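Local coordinates for protein STU0660 (Streptococcus thermophilus, PDB 3ZTH) that probably binds DNA as a large Csn2-family protein of CRISPR-mediated bacterial immunity, and carries magnesium ions, at residues A[176-181]-A[212-217]; A[321-324]-A[329-332]. One frame throughout, in Å; residues are numbered along the deposited sequence.

How the interactions relate
Interactions 1 and 2 are separate contacts in series along the chain, with centres 34 Å apart and nearest atoms about 18 Å apart. Interaction 1 joins the first turns of two helices of the α/β, P-loop NTPase-related part of the chain, whereas interaction 2 holds a loop against the end of helix 312-324, and both touch the second subunit. The touching residues of neither contact bind magnesium: the side chain of Ser214 is about 10 Å from a bound magnesium ion, and that of Tyr329 about 13 Å from one and about 9 Å from that of Gln26, a magnesium ligand. Glu212, on segment 212-217, is a known magnesium ligand, but no ion is bound to it in this chain.

Interaction 1: residues A[176-181]-A[212-217]; sequences SNIDKL and EESYTI
Ile178 leans on Ser214 where the first turns of helices 177-192 and 212-228 meet at the surface of the α/β fold. Helix 212-228 is the crossover of a β-α-β unit, linking the parallel neighbours 199-204 and 232-237, and the two helices come together at Ile178 and Ser214, whose CA atoms are 6.1 Å apart. Followed outward, the Ile178 side chain runs along Ser214: CB lies 3.9 Å from Ser214 OG, CG1 is 4.1 Å from Ser214 CB, and the terminal CD1 comes to 3.4 Å from Ser214 O. Chi1 of -175° sets CG1 anti to the backbone N and aims the longer branch at helix 212-228, and chi2 of 55° turns CD1 onto the carbonyl. The same methyl grazes Ile217, with CD1 4.4 Å from its CG2, a loose apolar touch at the margin. No hydrogen bond crosses between the two segments, so the contact is van der Waals packing against the side chain of Ser214 and, at its closest, its backbone carbonyl. Phe218, further along helix 212-228, also touches Ile178. On the second helix Thr216 bonds back to the preceding turn and also to Arg306 of the second subunit: Glu212 O receives Thr216 N from one face of its carbonyl plane and Thr216 OG1, at 3.0 Å, from the opposite face.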
ATOM      1  N   SER A 176     -18.453  17.847 -28.463  1.00 36.33           N
ATOM      2  CA  SER A 176     -19.494  17.172 -29.226  1.00 37.75           C
ATOM      3  C   SER A 176     -19.182  15.674 -29.380  1.00 37.76           C
ATOM      4  O   SER A 176     -18.055  15.291 -29.713  1.00 37.95           O
ATOM      5  CB  SER A 176     -19.610  17.842 -30.594  1.00 38.83           C
ATOM      6  OG  SER A 176     -20.117  16.942 -31.556  1.00 45.82           O
ATOM      7  N   ASN A 177     -20.178  14.826 -29.145  1.00 35.82           N
ATOM      8  CA  ASN A 177     -19.955  13.388 -29.239  1.00 35.16           C
ATOM      9  C   ASN A 177     -19.283  12.953 -30.539  1.00 34.71           C
ATOM     10  O   ASN A 177     -18.338  12.165 -30.507  1.00 33.26           O
ATOM     11  CB  ASN A 177     -21.270  12.625 -29.023  1.00 35.52           C
ATOM     12  CG  ASN A 177     -21.715  12.638 -27.567  1.00 34.96           C
ATOM     13  OD1 ASN A 177     -20.993  13.120 -26.701  1.00 38.01           O
ATOM     14  ND2 ASN A 177     -22.896  12.104 -27.294  1.00 31.11           N
ATOM     15  N   ILE A 178     -19.752  13.463 -31.678  1.00 34.89           N
ATOM     16  CA  ILE A 178     -19.152  13.098 -32.958  1.00 32.90           C
ATOM     17  C   ILE A 178     -17.689  13.557 -32.976  1.00 34.03           C
ATOM     18  O   ILE A 178     -16.829  12.875 -33.532  1.00 32.98           O
ATOM     19  CB  ILE A 178     -19.942  13.713 -34.161  1.00 33.37           C
ATOM     20  CG1 ILE A 178     -19.374  13.220 -35.494  1.00 29.69           C
ATOM     21  CG2 ILE A 178     -19.865  15.221 -34.126  1.00 32.36           C
ATOM     22  CD1 ILE A 178     -19.320  11.717 -35.638  1.00 30.19           C
ATOM     23  N   ASP A 179     -17.396  14.699 -32.349  1.00 35.24           N
ATOM     24  CA  ASP A 179     -16.013  15.183 -32.301  1.00 34.69           C
ATOM     25  C   ASP A 179     -15.158  14.262 -31.448  1.00 33.99           C
ATOM     26  O   ASP A 179     -13.976  14.054 -31.746  1.00 34.18           O
ATOM     27  CB  ASP A 179     -15.920  16.598 -31.727  1.00 38.19           C
ATOM     28  CG  ASP A 179     -16.461  17.655 -32.673  1.00 41.83           C
ATOM     29  OD1 ASP A 179     -16.126  17.621 -33.878  1.00 41.05           O
ATOM     30  OD2 ASP A 179     -17.215  18.531 -32.202  1.00 45.75           O
ATOM     31  N   LYS A 180     -15.749  13.727 -30.378  1.00 31.56           N
ATOM     32  CA  LYS A 180     -15.029  12.816 -29.496  1.00 29.97           C
ATOM     33  C   LYS A 180     -14.503  11.635 -30.308  1.00 29.91           C
ATOM     34  O   LYS A 180     -13.328  11.251 -30.206  1.00 28.19           O
ATOM     35  CB  LYS A 180     -15.945  12.290 -28.393  1.00 30.10           C
ATOM     36  CG  LYS A 180     -16.155  13.230 -27.220  1.00 29.36           C
ATOM     37  CD  LYS A 180     -16.835  12.471 -26.078  1.00 32.14           C
ATOM     38  CE  LYS A 180     -18.279  12.896 -25.847  1.00 32.49           C
ATOM     39  NZ  LYS A 180     -18.384  14.112 -25.002  1.00 29.56           N
ATOM     40  N   LEU A 181     -15.380  11.078 -31.131  1.00 29.23           N
ATOM     41  CA  LEU A 181     -15.028   9.938 -31.960  1.00 30.19           C
ATOM     42  C   LEU A 181     -14.002  10.335 -33.018  1.00 31.79           C
ATOM     43  O   LEU A 181     -13.015   9.622 -33.240  1.00 33.23           O
ATOM     44  CB  LEU A 181     -16.296   9.376 -32.614  1.00 30.70           C
ATOM     45  CG  LEU A 181     -17.348   8.807 -31.643  1.00 29.48           C
ATOM     46  CD1 LEU A 181     -18.651   8.577 -32.379  1.00 28.49           C
ATOM     47  CD2 LEU A 181     -16.840   7.508 -31.011  1.00 25.81           C
ATOM     48  N   GLU A 212     -28.377   9.686 -36.350  1.00 35.28           N
ATOM     49  CA  GLU A 212     -28.094   8.798 -37.466  1.00 38.79           C
ATOM     50  C   GLU A 212     -27.161   9.511 -38.450  1.00 39.66           C
ATOM     51  O   GLU A 212     -26.314   8.881 -39.073  1.00 40.28           O
ATOM     52  CB  GLU A 212     -29.402   8.378 -38.153  1.00 40.08           C
ATOM     53  CG  GLU A 212     -30.087   7.181 -37.488  1.00 41.41           C
ATOM     54  CD  GLU A 212     -31.516   6.965 -37.962  1.00 42.48           C
ATOM     55  OE1 GLU A 212     -31.766   7.050 -39.186  1.00 41.41           O
ATOM     56  OE2 GLU A 212     -32.387   6.696 -37.106  1.00 42.66           O
ATOM     57  N   GLU A 213     -27.307  10.827 -38.575  1.00 40.78           N
ATOM     58  CA  GLU A 213     -26.460  11.600 -39.479  1.00 42.34           C
ATOM     59  C   GLU A 213     -25.000  11.612 -39.021  1.00 41.05           C
ATOM     60  O   GLU A 213     -24.085  11.418 -39.828  1.00 40.35           O
ATOM     61  CB  GLU A 213     -26.952  13.042 -39.583  1.00 45.85           C
ATOM     62  CG  GLU A 213     -28.294  13.224 -40.269  1.00 53.97           C
ATOM     63  CD  GLU A 213     -29.435  12.540 -39.535  1.00 58.87           C
ATOM     64  OE1 GLU A 213     -29.481  12.624 -38.283  1.00 57.75           O
ATOM     65  OE2 GLU A 213     -30.292  11.930 -40.219  1.00 63.07           O
ATOM     66  N   SER A 214     -24.777  11.857 -37.733  1.00 38.53           N
ATOM     67  CA  SER A 214     -23.414  11.883 -37.216  1.00 37.85           C
ATOM     68  C   SER A 214     -22.762  10.518 -37.374  1.00 35.95           C
ATOM     69  O   SER A 214     -21.608  10.412 -37.797  1.00 35.71           O
ATOM     70  CB  SER A 214     -23.393  12.295 -35.736  1.00 38.60           C
ATOM     71  OG  SER A 214     -23.618  13.689 -35.577  1.00 38.92           O
ATOM     72  N   TYR A 215     -23.510   9.470 -37.053  1.00 33.57           N
ATOM     73  CA  TYR A 215     -22.981   8.125 -37.154  1.00 32.21           C
ATOM     74  C   TYR A 215     -22.455   7.830 -38.562  1.00 32.83           C
ATOM     75  O   TYR A 215     -21.408   7.200 -38.734  1.00 32.38           O
ATOM     76  CB  TYR A 215     -24.049   7.110 -36.757  1.00 29.91           C
ATOM     77  CG  TYR A 215     -23.484   5.720 -36.669  1.00 30.36           C
ATOM     78  CD1 TYR A 215     -22.893   5.268 -35.490  1.00 28.04           C
ATOM     79  CD2 TYR A 215     -23.464   4.880 -37.784  1.00 29.42           C
ATOM     80  CE1 TYR A 215     -22.297   4.024 -35.420  1.00 28.41           C
ATOM     81  CE2 TYR A 215     -22.867   3.625 -37.722  1.00 29.29           C
ATOM     82  CZ  TYR A 215     -22.286   3.206 -36.535  1.00 28.59           C
ATOM     83  OH  TYR A 215     -21.704   1.964 -36.453  1.00 29.07           O
ATOM     84  N   THR A 216     -23.189   8.291 -39.565  1.00 32.30           N
ATOM     85  CA  THR A 216     -22.800   8.116 -40.956  1.00 32.61           C
ATOM     86  C   THR A 216     -21.410   8.757 -41.180  1.00 33.41           C
ATOM     87  O   THR A 216     -20.564   8.215 -41.894  1.00 32.00           O
ATOM     88  CB  THR A 216     -23.859   8.776 -41.865  1.00 32.72           C
ATOM     89  OG1 THR A 216     -25.104   8.087 -41.698  1.00 33.46           O
ATOM     90  CG2 THR A 216     -23.446   8.746 -43.330  1.00 29.10           C
ATOM     91  N   ILE A 217     -21.181   9.911 -40.564  1.00 32.30           N
ATOM     92  CA  ILE A 217     -19.897  10.587 -40.683  1.00 33.19           C
ATOM     93  C   ILE A 217     -18.806   9.714 -40.046  1.00 33.49           C
ATOM     94  O   ILE A 217     -17.725   9.511 -40.620  1.00 33.73           O
ATOM     95  CB  ILE A 217     -19.938  11.972 -39.982  1.00 33.05           C
ATOM     96  CG1 ILE A 217     -20.844  12.916 -40.775  1.00 30.52           C
ATOM     97  CG2 ILE A 217     -18.528  12.541 -39.842  1.00 28.54           C
ATOM     98  CD1 ILE A 217     -21.024  14.289 -40.132  1.00 30.46           C
TER

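Interaction 2: residues A[321-324]-A[329-332]; sequences LNQL and YRIR
Extended backbone at Tyr329 and Arg330 passes the last turns of helix 312-324, bringing the CA atoms of Asn322 and Tyr329 to 6.9 Å after a short reversal of the chain. The loop leading to helix 339-345 turns back after helix 312-324, and its residues 329-332 run along the side of that helix, while Leu321, Gln323 and Leu324 touch helix 267-277. Arg330 carries much of the contact. Its CG sits beside the backbone N and its chain turns sharply at chi2 (-80°), which swings the guanidinium back toward the helix rather than out along the loop. There NH2 settles 3.4 Å from Gln323 CB, and NH1 is 4.0 Å from Asn322 CB; both methylenes meet the guanidinium obliquely. Gln323 stands extended beside it, with its amide plane turned 27° from the guanidinium plane and NE2 4.0 Å from Arg330 NH2. Asn322 instead faces Tyr329: its CB lies 3.9 Å from Tyr329 O, and its amide stands almost perpendicular to the phenol ring, near the ring's edge. The rotation of the guanidinium is fixed from within the loop. Arg330 NH1 bonds Tyr329 O, the carbonyl just before it, at 2.6 Å; the oxygen lies in the guanidinium plane, whereas the nitrogen stands above the carbonyl plane. A second bond, from the same NH1 to Phe327 O, ties the head to the reversal itself. Ile331 N is held by Asn319 OD1, a further link to helix 312-324. Beyond it the Arg332 side chain curls back over the loop: Arg330 CB lies over one face of its guanidinium, offset toward the rim, and NH1 makes a weak 2.9 Å hydrogen bond to Arg330 O.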
ATOM      1  N   LEU A 321     -36.282 -13.462 -46.522  1.00 31.00           N
ATOM      2  CA  LEU A 321     -34.942 -13.664 -45.984  1.00 29.49           C
ATOM      3  C   LEU A 321     -34.939 -14.763 -44.944  1.00 30.34           C
ATOM      4  O   LEU A 321     -34.083 -15.656 -44.979  1.00 30.42           O
ATOM      5  CB  LEU A 321     -34.390 -12.370 -45.386  1.00 27.04           C
ATOM      6  CG  LEU A 321     -33.898 -11.362 -46.429  1.00 26.31           C
ATOM      7  CD1 LEU A 321     -33.480 -10.080 -45.740  1.00 24.29           C
ATOM      8  CD2 LEU A 321     -32.736 -11.954 -47.225  1.00 22.79           C
ATOM      9  N   ASN A 322     -35.891 -14.715 -44.020  1.00 29.69           N
ATOM     10  CA  ASN A 322     -35.960 -15.754 -43.002  1.00 32.09           C
ATOM     11  C   ASN A 322     -36.007 -17.123 -43.663  1.00 33.38           C
ATOM     12  O   ASN A 322     -35.287 -18.037 -43.270  1.00 34.68           O
ATOM     13  CB  ASN A 322     -37.185 -15.561 -42.120  1.00 30.73           C
ATOM     14  CG  ASN A 322     -36.839 -14.944 -40.794  1.00 32.03           C
ATOM     15  OD1 ASN A 322     -37.719 -14.505 -40.051  1.00 31.77           O
ATOM     16  ND2 ASN A 322     -35.545 -14.911 -40.478  1.00 29.28           N
ATOM     17  N   GLN A 323     -36.848 -17.255 -44.679  1.00 35.47           N
ATOM     18  CA  GLN A 323     -36.972 -18.513 -45.396  1.00 37.50           C
ATOM     19  C   GLN A 323     -35.623 -18.980 -45.954  1.00 37.30           C
ATOM     20  O   GLN A 323     -35.319 -20.173 -45.919  1.00 37.88           O
ATOM     21  CB  GLN A 323     -37.995 -18.374 -46.527  1.00 39.81           C
ATOM     22  CG  GLN A 323     -38.264 -19.677 -47.242  1.00 45.09           C
ATOM     23  CD  GLN A 323     -39.458 -19.621 -48.172  1.00 48.83           C
ATOM     24  OE1 GLN A 323     -39.769 -20.605 -48.849  1.00 51.49           O
ATOM     25  NE2 GLN A 323     -40.140 -18.476 -48.210  1.00 49.58           N
ATOM     26  N   LEU A 324     -34.813 -18.046 -46.457  1.00 37.64           N
ATOM     27  CA  LEU A 324     -33.500 -18.383 -47.009  1.00 36.01           C
ATOM     28  C   LEU A 324     -32.578 -18.967 -45.953  1.00 36.11           C
ATOM     29  O   LEU A 324     -31.575 -19.604 -46.273  1.00 36.53           O
ATOM     30  CB  LEU A 324     -32.829 -17.155 -47.623  1.00 35.72           C
ATOM     31  CG  LEU A 324     -33.504 -16.537 -48.845  1.00 39.90           C
ATOM     32  CD1 LEU A 324     -32.530 -15.566 -49.471  1.00 43.01           C
ATOM     33  CD2 LEU A 324     -33.895 -17.604 -49.870  1.00 41.49           C
ATOM     34  N   TYR A 329     -40.205 -18.112 -38.664  1.00 32.92           N
ATOM     35  CA  TYR A 329     -40.972 -16.909 -38.345  1.00 34.19           C
ATOM     36  C   TYR A 329     -41.482 -16.137 -39.558  1.00 35.51           C
ATOM     37  O   TYR A 329     -40.786 -16.005 -40.567  1.00 34.52           O
ATOM     38  CB  TYR A 329     -40.165 -15.953 -37.475  1.00 34.56           C
ATOM     39  CG  TYR A 329     -40.984 -14.759 -37.058  1.00 34.30           C
ATOM     40  CD1 TYR A 329     -41.929 -14.868 -36.030  1.00 33.41           C
ATOM     41  CD2 TYR A 329     -40.862 -13.536 -37.721  1.00 34.63           C
ATOM     42  CE1 TYR A 329     -42.732 -13.793 -35.675  1.00 35.18           C
ATOM     43  CE2 TYR A 329     -41.663 -12.447 -37.374  1.00 35.46           C
ATOM     44  CZ  TYR A 329     -42.595 -12.583 -36.351  1.00 36.28           C
ATOM     45  OH  TYR A 329     -43.380 -11.513 -35.995  1.00 37.76           O
ATOM     46  N   ARG A 330     -42.703 -15.619 -39.449  1.00 35.75           N
ATOM     47  CA  ARG A 330     -43.296 -14.850 -40.533  1.00 38.14           C
ATOM     48  C   ARG A 330     -44.201 -13.743 -40.021  1.00 39.94           C
ATOM     49  O   ARG A 330     -45.020 -13.948 -39.124  1.00 40.06           O
ATOM     50  CB  ARG A 330     -44.132 -15.746 -41.457  1.00 37.28           C
ATOM     51  CG  ARG A 330     -43.372 -16.830 -42.191  1.00 38.40           C
ATOM     52  CD  ARG A 330     -42.637 -16.307 -43.410  1.00 38.55           C
ATOM     53  NE  ARG A 330     -41.957 -17.399 -44.100  1.00 39.54           N
ATOM     54  CZ  ARG A 330     -40.940 -18.087 -43.589  1.00 39.83           C
ATOM     55  NH1 ARG A 330     -40.476 -17.793 -42.381  1.00 42.05           N
ATOM     56  NH2 ARG A 330     -40.390 -19.080 -44.276  1.00 39.97           N
ATOM     57  N   ILE A 331     -44.044 -12.564 -40.600  1.00 42.07           N
ATOM     58  CA  ILE A 331     -44.890 -11.439 -40.255  1.00 46.11           C
ATOM     59  C   ILE A 331     -46.198 -11.730 -40.996  1.00 49.69           C
ATOM     60  O   ILE A 331     -46.183 -12.011 -42.192  1.00 49.28           O
ATOM     61  CB  ILE A 331     -44.252 -10.121 -40.751  1.00 45.44           C
ATOM     62  CG1 ILE A 331     -43.086  -9.753 -39.833  1.00 45.16           C
ATOM     63  CG2 ILE A 331     -45.290  -9.009 -40.818  1.00 43.54           C
ATOM     64  CD1 ILE A 331     -42.213  -8.647 -40.364  1.00 46.82           C
ATOM     65  N   ARG A 332     -47.320 -11.707 -40.285  1.00 54.91           N
ATOM     66  CA  ARG A 332     -48.610 -11.976 -40.913  1.00 60.51           C
ATOM     67  C   ARG A 332     -49.315 -10.685 -41.313  1.00 63.80           C
ATOM     68  O   ARG A 332     -49.266  -9.681 -40.598  1.00 63.87           O
ATOM     69  CB  ARG A 332     -49.521 -12.792 -39.982  1.00 62.75           C
ATOM     70  CG  ARG A 332     -49.310 -14.313 -40.006  1.00 64.95           C
ATOM     71  CD  ARG A 332     -48.135 -14.763 -39.143  1.00 68.30           C
ATOM     72  NE  ARG A 332     -48.055 -16.223 -39.051  1.00 71.52           N
ATOM     73  CZ  ARG A 332     -47.093 -16.895 -38.418  1.00 73.20           C
ATOM     74  NH1 ARG A 332     -46.104 -16.251 -37.805  1.00 72.71           N
ATOM     75  NH2 ARG A 332     -47.120 -18.223 -38.398  1.00 73.50           N
TER